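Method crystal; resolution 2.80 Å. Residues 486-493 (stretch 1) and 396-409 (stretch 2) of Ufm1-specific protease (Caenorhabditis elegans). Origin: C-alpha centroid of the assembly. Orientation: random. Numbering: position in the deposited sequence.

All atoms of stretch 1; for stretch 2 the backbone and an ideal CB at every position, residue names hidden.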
ATOM      1  N   THR A 486       5.784 -16.118  -7.480  1.00 44.98           N
ATOM      2  CA  THR A 486       6.014 -16.692  -6.161  1.00 46.69           C
ATOM      3  C   THR A 486       6.829 -15.746  -5.302  1.00 44.89           C
ATOM      4  O   THR A 486       6.289 -14.969  -4.528  1.00 48.09           O
ATOM      5  CB  THR A 486       6.767 -18.031  -6.254  1.00 46.39           C
ATOM      6  OG1 THR A 486       6.050 -18.917  -7.114  1.00 48.86           O
ATOM      7  CG2 THR A 486       6.894 -18.668  -4.879  1.00 52.54           C
ATOM      8  N   SER A 487       8.143 -15.815  -5.447  1.00 43.75           N
ATOM      9  CA  SER A 487       9.017 -14.957  -4.681  1.00 40.76           C
ATOM     10  C   SER A 487       8.747 -13.499  -5.057  1.00 36.90           C
ATOM     11  O   SER A 487       8.866 -12.600  -4.226  1.00 36.41           O
ATOM     12  CB  SER A 487      10.481 -15.355  -4.918  1.00 41.61           C
ATOM     13  OG  SER A 487      10.691 -16.719  -4.572  1.00 40.04           O
ATOM     14  N   GLY A 488       8.369 -13.279  -6.313  1.00 35.24           N
ATOM     15  CA  GLY A 488       7.978 -11.966  -6.798  1.00 33.08           C
ATOM     16  C   GLY A 488       8.935 -10.804  -6.584  1.00 27.92           C
ATOM     17  O   GLY A 488       8.510  -9.656  -6.566  1.00 26.95           O
ATOM     18  N   THR A 489      10.223 -11.098  -6.432  1.00 28.56           N
ATOM     19  CA  THR A 489      11.260 -10.073  -6.265  1.00 26.53           C
ATOM     20  C   THR A 489      11.892  -9.651  -7.584  1.00 27.62           C
ATOM     21  O   THR A 489      11.883 -10.418  -8.552  1.00 31.03           O
ATOM     22  CB  THR A 489      12.367 -10.603  -5.392  1.00 26.27           C
ATOM     23  OG1 THR A 489      12.731 -11.914  -5.862  1.00 34.05           O
ATOM     24  CG2 THR A 489      11.882 -10.702  -3.963  1.00 28.82           C
ATOM     25  N   PRO A 490      12.451  -8.433  -7.636  1.00 25.43           N
ATOM     26  CA  PRO A 490      13.081  -8.064  -8.905  1.00 29.59           C
ATOM     27  C   PRO A 490      14.288  -8.972  -9.123  1.00 36.08           C
ATOM     28  O   PRO A 490      14.900  -9.453  -8.159  1.00 29.82           O
ATOM     29  CB  PRO A 490      13.525  -6.611  -8.689  1.00 28.30           C
ATOM     30  CG  PRO A 490      12.886  -6.172  -7.400  1.00 27.05           C
ATOM     31  CD  PRO A 490      12.671  -7.419  -6.596  1.00 24.39           C
ATOM     32  N   VAL A 491      14.603  -9.232 -10.385  1.00 41.64           N
ATOM     33  CA  VAL A 491      15.659 -10.171 -10.733  1.00 37.55           C
ATOM     34  C   VAL A 491      16.848  -9.424 -11.307  1.00 40.01           C
ATOM     35  O   VAL A 491      16.695  -8.597 -12.217  1.00 38.72           O
ATOM     36  CB  VAL A 491      15.145 -11.214 -11.745  1.00 37.51           C
ATOM     37  CG1 VAL A 491      16.286 -11.939 -12.417  1.00 36.88           C
ATOM     38  CG2 VAL A 491      14.221 -12.195 -11.043  1.00 38.51           C
ATOM     39  N   MET A 492      18.029  -9.690 -10.753  1.00 37.74           N
ATOM     40  CA  MET A 492      19.236  -9.161 -11.355  1.00 42.81           C
ATOM     41  C   MET A 492      19.777 -10.146 -12.380  1.00 47.71           C
ATOM     42  O   MET A 492      20.085 -11.311 -12.066  1.00 41.59           O
ATOM     43  CB  MET A 492      20.299  -8.821 -10.321  1.00 44.10           C
ATOM     44  CG  MET A 492      21.632  -8.383 -10.951  1.00 54.94           C
ATOM     45  SD  MET A 492      22.878  -9.692 -11.227  1.00 41.65           S
ATOM     46  CE  MET A 492      24.192  -8.690 -11.914  1.00 48.12           C
ATOM     47  N   ILE A 493      19.859  -9.657 -13.616  1.00 52.85           N
ATOM     48  CA  ILE A 493      20.379 -10.424 -14.737  1.00 53.60           C
ATOM     49  C   ILE A 493      21.831 -10.001 -14.955  1.00 55.32           C
ATOM     50  O   ILE A 493      22.134  -8.819 -15.194  1.00 48.45           O
ATOM     51  CB  ILE A 493      19.488 -10.251 -16.016  1.00 50.78           C
ATOM     52  CG1 ILE A 493      20.040 -11.029 -17.208  1.00 51.97           C
ATOM     53  CG2 ILE A 493      19.335  -8.797 -16.396  1.00 50.14           C
ATOM     54  CD1 ILE A 493      19.825 -12.483 -17.128  1.00 49.38           C
ATOM     55  N   UNK A 396      26.896  -0.256 -12.401  1.00 71.29           N
ATOM     56  CA  UNK A 396      25.668  -0.859 -12.953  1.00 63.08           C
ATOM     57  C   UNK A 396      25.018  -1.949 -12.082  1.00 57.92           C
ATOM     58  O   UNK A 396      23.805  -1.959 -11.881  1.00 57.63           O
ATOM     59  CB  UNK A 396      25.987  -1.460 -14.324  1.00 63.08           C
ATOM     60  N   UNK A 397      25.830  -2.840 -11.537  1.00 59.19           N
ATOM     61  CA  UNK A 397      25.298  -3.928 -10.739  1.00 54.58           C
ATOM     62  C   UNK A 397      25.008  -3.486  -9.317  1.00 52.63           C
ATOM     63  O   UNK A 397      24.165  -4.072  -8.652  1.00 55.61           O
ATOM     64  CB  UNK A 397      26.273  -5.107 -10.734  1.00 54.58           C
ATOM     65  N   UNK A 398      25.715  -2.467  -8.845  1.00 56.38           N
ATOM     66  CA  UNK A 398      25.451  -1.919  -7.516  1.00 58.19           C
ATOM     67  C   UNK A 398      24.024  -1.392  -7.466  1.00 53.56           C
ATOM     68  O   UNK A 398      23.277  -1.629  -6.517  1.00 47.38           O
ATOM     69  CB  UNK A 398      26.449  -0.813  -7.168  1.00 58.19           C
ATOM     70  N   UNK A 399      23.675  -0.657  -8.512  1.00 54.02           N
ATOM     71  CA  UNK A 399      22.367  -0.053  -8.639  1.00 55.36           C
ATOM     72  C   UNK A 399      21.267  -1.110  -8.612  1.00 55.67           C
ATOM     73  O   UNK A 399      20.264  -0.943  -7.910  1.00 55.06           O
ATOM     74  CB  UNK A 399      22.287   0.766  -9.929  1.00 55.36           C
ATOM     75  N   UNK A 400      21.459  -2.197  -9.362  1.00 52.12           N
ATOM     76  CA  UNK A 400      20.491  -3.291  -9.362  1.00 48.40           C
ATOM     77  C   UNK A 400      20.416  -3.925  -7.994  1.00 45.54           C
ATOM     78  O   UNK A 400      19.364  -4.414  -7.581  1.00 45.79           O
ATOM     79  CB  UNK A 400      20.854  -4.342 -10.413  1.00 48.40           C
ATOM     80  N   UNK A 401      21.541  -3.925  -7.298  1.00 45.50           N
ATOM     81  CA  UNK A 401      21.573  -4.443  -5.947  1.00 46.10           C
ATOM     82  C   UNK A 401      20.708  -3.555  -5.072  1.00 43.16           C
ATOM     83  O   UNK A 401      19.942  -4.037  -4.236  1.00 39.86           O
ATOM     84  CB  UNK A 401      23.005  -4.519  -5.414  1.00 46.10           C
ATOM     85  N   UNK A 402      20.844  -2.252  -5.281  1.00 44.39           N
ATOM     86  CA  UNK A 402      20.092  -1.259  -4.530  1.00 46.24           C
ATOM     87  C   UNK A 402      18.583  -1.366  -4.787  1.00 44.35           C
ATOM     88  O   UNK A 402      17.773  -1.352  -3.845  1.00 39.74           O
ATOM     89  CB  UNK A 402      20.586   0.145  -4.887  1.00 46.24           C
ATOM     90  N   UNK A 403      18.210  -1.486  -6.057  1.00 41.69           N
ATOM     91  CA  UNK A 403      16.831  -1.777  -6.397  1.00 36.28           C
ATOM     92  C   UNK A 403      16.341  -3.012  -5.642  1.00 32.61           C
ATOM     93  O   UNK A 403      15.381  -2.934  -4.903  1.00 36.49           O
ATOM     94  CB  UNK A 403      16.685  -1.978  -7.907  1.00 36.28           C
ATOM     95  N   UNK A 404      17.019  -4.139  -5.778  1.00 32.03           N
ATOM     96  CA  UNK A 404      16.609  -5.327  -5.035  1.00 31.57           C
ATOM     97  C   UNK A 404      16.490  -5.031  -3.545  1.00 32.02           C
ATOM     98  O   UNK A 404      15.641  -5.591  -2.853  1.00 30.65           O
ATOM     99  CB  UNK A 404      17.602  -6.468  -5.266  1.00 31.57           C
ATOM    100  N   UNK A 405      17.324  -4.129  -3.046  1.00 36.67           N
ATOM    101  CA  UNK A 405      17.300  -3.838  -1.619  1.00 37.50           C
ATOM    102  C   UNK A 405      16.037  -3.076  -1.295  1.00 35.54           C
ATOM    103  O   UNK A 405      15.290  -3.450  -0.386  1.00 33.79           O
ATOM    104  CB  UNK A 405      18.537  -3.046  -1.191  1.00 37.50           C
ATOM    105  N   UNK A 406      15.796  -2.015  -2.057  1.00 33.90           N
ATOM    106  CA  UNK A 406      14.643  -1.167  -1.824  1.00 31.23           C
ATOM    107  C   UNK A 406      13.357  -1.992  -1.808  1.00 29.74           C
ATOM    108  O   UNK A 406      12.440  -1.710  -1.034  1.00 30.47           O
ATOM    109  CB  UNK A 406      14.563  -0.074  -2.892  1.00 31.23           C
ATOM    110  N   UNK A 407      13.294  -3.027  -2.636  1.00 26.51           N
ATOM    111  CA  UNK A 407      12.115  -3.883  -2.634  1.00 25.88           C
ATOM    112  C   UNK A 407      11.939  -4.522  -1.271  1.00 24.95           C
ATOM    113  O   UNK A 407      10.820  -4.687  -0.810  1.00 26.38           O
ATOM    114  CB  UNK A 407      12.219  -4.957  -3.718  1.00 25.88           C
ATOM    115  N   UNK A 408      13.038  -4.871  -0.614  1.00 27.42           N
ATOM    116  CA  UNK A 408      12.936  -5.518   0.695  1.00 29.13           C
ATOM    117  C   UNK A 408      12.482  -4.592   1.850  1.00 28.85           C
ATOM    118  O   UNK A 408      11.892  -5.066   2.838  1.00 27.08           O
ATOM    119  CB  UNK A 408      14.296  -6.122   1.048  1.00 29.13           C
ATOM    120  N   UNK A 409      12.730  -3.290   1.742  1.00 23.55           N
ATOM    121  CA  UNK A 409      12.156  -2.414   2.748  1.00 27.63           C
ATOM    122  C   UNK A 409      10.708  -2.083   2.402  1.00 32.74           C
ATOM    123  O   UNK A 409       9.799  -2.307   3.213  1.00 32.04           O
ATOM    124  CB  UNK A 409      12.982  -1.133   2.878  1.00 27.63           C
TER

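Stretch 2 is a helix that runs nearly antiparallel to the strand 491-493, at 170°, with a closest approach of 8.7 Å between axes. That spacing leaves room for side chains but not for shared backbone hydrogen bonds, so the positions that matter are those on the helix face turned to T489, P490 and M492.

Position 396 has nothing of stretch 1 within 5.5 Å of its ideal CB, so the visible atoms hardly constrain it; it is C396. At 397 the CB points sideways, 4.3 Å from the methyl CE of M492. A small apolar group would suffice, though a longer one leading off to the side is not excluded. The residue is A397, whose CB makes just that 4.3 Å contact with M492 CE.

Positions 398 and 399 are out of reach, and stretch 1 gives no preference there. They are Y398 and R399, the latter reaching along its own helix.

Position 400 points toward the strand, where M492 is its nearest neighbour by CA. With the ideal CB already 4.1 Å from M492 CG, a compact residue such as alanine, serine or cysteine fits readily. It is S400, whose CB packs 4.1 Å from M492 CG while its hydroxyl is hydrogen-bonded elsewhere in the structure.

Position 401 points away and 402 is out of reach, so many residues would serve. They are F401 and Q402; OE1 of Q402 accepts a very short hydrogen bond, 2.5 Å, from NH1 of R399.

Position 403 points toward stretch 1, but its ideal CB touches nothing there. The nearby ring of P490 favours a modest side chain with an apolar part, such as valine, threonine or alanine. T403 sends its methyl CG2 to 4.5 Å from P490 CG.

At 404 the CA is 5.9 Å from the CA of P490, yet the CB points sideways, so a side chain must extend to fill the space between P490 and M492. Leucine, isoleucine or methionine could do this. The residue is I404, with chi1 m and chi2 t: CD1 comes 3.8 Å from M492 CB, and CG1 lies 4.0 Å from P490 O.

Positions 405 and 406 are out of reach and unconstrained. W405 and S406 occupy them, S406 OG donating to T403 O at 2.9 Å.

Position 407 points toward stretch 1, its ideal CB 3.8 Å from P490 CD. Beyond it lie the methyl of T489 and the backbone of G488, offering a surface for a long, flat apolar group; leucine or methionine could cover part, an aromatic more. It is W407. One face receives both T489 CG2, 3.6 Å from the centroid of the six-membered ring of W407, and P490 CD, 3.9 Å from that of the five-membered ring. These are CH-pi contacts.

Position 408 points sideways, and a large side chain could bend back towards T489. F408 does so, its CZ 4.1 Å from T489 CG2. Position 409 is out of reach; it is I409.

Stretch 2 396-409: CAYRSFQTIWSWFI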
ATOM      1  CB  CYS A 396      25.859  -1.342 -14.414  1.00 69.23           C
ATOM      2  SG  CYS A 396      27.172  -2.579 -14.794  1.00 75.48           S
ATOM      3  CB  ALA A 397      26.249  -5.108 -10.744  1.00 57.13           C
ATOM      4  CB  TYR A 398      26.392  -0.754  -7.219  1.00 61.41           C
ATOM      5  CG  TYR A 398      27.794  -1.138  -6.840  1.00 61.57           C
ATOM      6  CD1 TYR A 398      28.837  -0.976  -7.734  1.00 64.67           C
ATOM      7  CD2 TYR A 398      28.079  -1.640  -5.574  1.00 60.07           C
ATOM      8  CE1 TYR A 398      30.123  -1.316  -7.387  1.00 69.37           C
ATOM      9  CE2 TYR A 398      29.355  -1.981  -5.213  1.00 60.76           C
ATOM     10  CZ  TYR A 398      30.377  -1.818  -6.127  1.00 69.53           C
ATOM     11  OH  TYR A 398      31.664  -2.153  -5.787  1.00 72.48           O
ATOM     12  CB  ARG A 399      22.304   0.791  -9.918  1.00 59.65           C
ATOM     13  CG  ARG A 399      23.339   1.910  -9.943  1.00 60.33           C
ATOM     14  CD  ARG A 399      23.474   2.516  -8.553  1.00 65.26           C
ATOM     15  NE  ARG A 399      24.084   3.842  -8.550  1.00 71.36           N
ATOM     16  CZ  ARG A 399      23.947   4.715  -7.554  1.00 73.80           C
ATOM     17  NH1 ARG A 399      23.207   4.409  -6.495  1.00 71.62           N
ATOM     18  NH2 ARG A 399      24.532   5.904  -7.627  1.00 81.20           N
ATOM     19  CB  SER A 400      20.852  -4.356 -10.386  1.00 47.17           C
ATOM     20  OG  SER A 400      20.440  -3.937 -11.664  1.00 55.40           O
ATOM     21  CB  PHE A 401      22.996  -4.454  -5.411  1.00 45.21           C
ATOM     22  CG  PHE A 401      23.074  -4.746  -3.963  1.00 37.70           C
ATOM     23  CD1 PHE A 401      22.996  -6.053  -3.505  1.00 39.81           C
ATOM     24  CD2 PHE A 401      23.203  -3.723  -3.054  1.00 37.08           C
ATOM     25  CE1 PHE A 401      23.064  -6.345  -2.162  1.00 43.39           C
ATOM     26  CE2 PHE A 401      23.264  -4.001  -1.704  1.00 47.99           C
ATOM     27  CZ  PHE A 401      23.193  -5.322  -1.255  1.00 48.80           C
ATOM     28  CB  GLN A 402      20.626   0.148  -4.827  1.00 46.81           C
ATOM     29  CG  GLN A 402      21.951   0.451  -4.128  1.00 42.65           C
ATOM     30  CD  GLN A 402      22.443   1.853  -4.408  1.00 51.00           C
ATOM     31  OE1 GLN A 402      22.150   2.418  -5.463  1.00 52.44           O
ATOM     32  NE2 GLN A 402      23.187   2.433  -3.460  1.00 54.06           N
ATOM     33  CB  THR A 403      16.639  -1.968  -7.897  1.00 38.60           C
ATOM     34  OG1 THR A 403      16.888  -0.727  -8.572  1.00 44.30           O
ATOM     35  CG2 THR A 403      15.220  -2.428  -8.183  1.00 35.84           C
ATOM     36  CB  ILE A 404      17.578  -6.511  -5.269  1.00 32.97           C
ATOM     37  CG1 ILE A 404      17.571  -6.909  -6.741  1.00 30.62           C
ATOM     38  CG2 ILE A 404      17.203  -7.729  -4.429  1.00 25.92           C
ATOM     39  CD1 ILE A 404      18.573  -7.953  -7.061  1.00 31.06           C
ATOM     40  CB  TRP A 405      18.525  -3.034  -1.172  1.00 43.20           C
ATOM     41  CG  TRP A 405      18.640  -2.918   0.329  1.00 45.42           C
ATOM     42  CD1 TRP A 405      17.886  -2.132   1.143  1.00 45.18           C
ATOM     43  CD2 TRP A 405      19.557  -3.615   1.185  1.00 46.65           C
ATOM     44  NE1 TRP A 405      18.272  -2.292   2.449  1.00 48.50           N
ATOM     45  CE2 TRP A 405      19.297  -3.199   2.503  1.00 47.00           C
ATOM     46  CE3 TRP A 405      20.579  -4.541   0.963  1.00 51.61           C
ATOM     47  CZ2 TRP A 405      20.015  -3.675   3.597  1.00 48.48           C
ATOM     48  CZ3 TRP A 405      21.297  -5.011   2.054  1.00 53.58           C
ATOM     49  CH2 TRP A 405      21.012  -4.573   3.353  1.00 49.20           C
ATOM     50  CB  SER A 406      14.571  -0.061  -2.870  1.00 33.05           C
ATOM     51  OG  SER A 406      13.990  -0.531  -4.071  1.00 35.16           O
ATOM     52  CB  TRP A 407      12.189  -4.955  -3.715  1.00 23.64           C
ATOM     53  CG  TRP A 407      11.001  -5.859  -3.806  1.00 19.25           C
ATOM     54  CD1 TRP A 407      10.032  -5.821  -4.749  1.00 21.74           C
ATOM     55  CD2 TRP A 407      10.674  -6.959  -2.940  1.00 19.06           C
ATOM     56  NE1 TRP A 407       9.108  -6.817  -4.526  1.00 19.57           N
ATOM     57  CE2 TRP A 407       9.481  -7.527  -3.418  1.00 17.07           C
ATOM     58  CE3 TRP A 407      11.267  -7.515  -1.805  1.00 21.07           C
ATOM     59  CZ2 TRP A 407       8.877  -8.617  -2.806  1.00 18.20           C
ATOM     60  CZ3 TRP A 407      10.649  -8.606  -1.195  1.00 20.60           C
ATOM     61  CH2 TRP A 407       9.476  -9.142  -1.699  1.00 16.25           C
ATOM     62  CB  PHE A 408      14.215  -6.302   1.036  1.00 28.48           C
ATOM     63  CG  PHE A 408      14.258  -7.677   0.419  1.00 29.41           C
ATOM     64  CD1 PHE A 408      14.871  -7.883  -0.810  1.00 27.66           C
ATOM     65  CD2 PHE A 408      13.663  -8.761   1.063  1.00 26.74           C
ATOM     66  CE1 PHE A 408      14.892  -9.146  -1.383  1.00 28.56           C
ATOM     67  CE2 PHE A 408      13.676 -10.033   0.495  1.00 27.67           C
ATOM     68  CZ  PHE A 408      14.286 -10.224  -0.730  1.00 31.67           C
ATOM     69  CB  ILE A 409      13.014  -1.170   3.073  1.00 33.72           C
ATOM     70  CG1 ILE A 409      13.436  -0.428   1.818  1.00 33.68           C
ATOM     71  CG2 ILE A 409      14.286  -1.585   3.817  1.00 41.06           C
ATOM     72  CD1 ILE A 409      14.798   0.283   1.999  1.00 36.67           C
TER
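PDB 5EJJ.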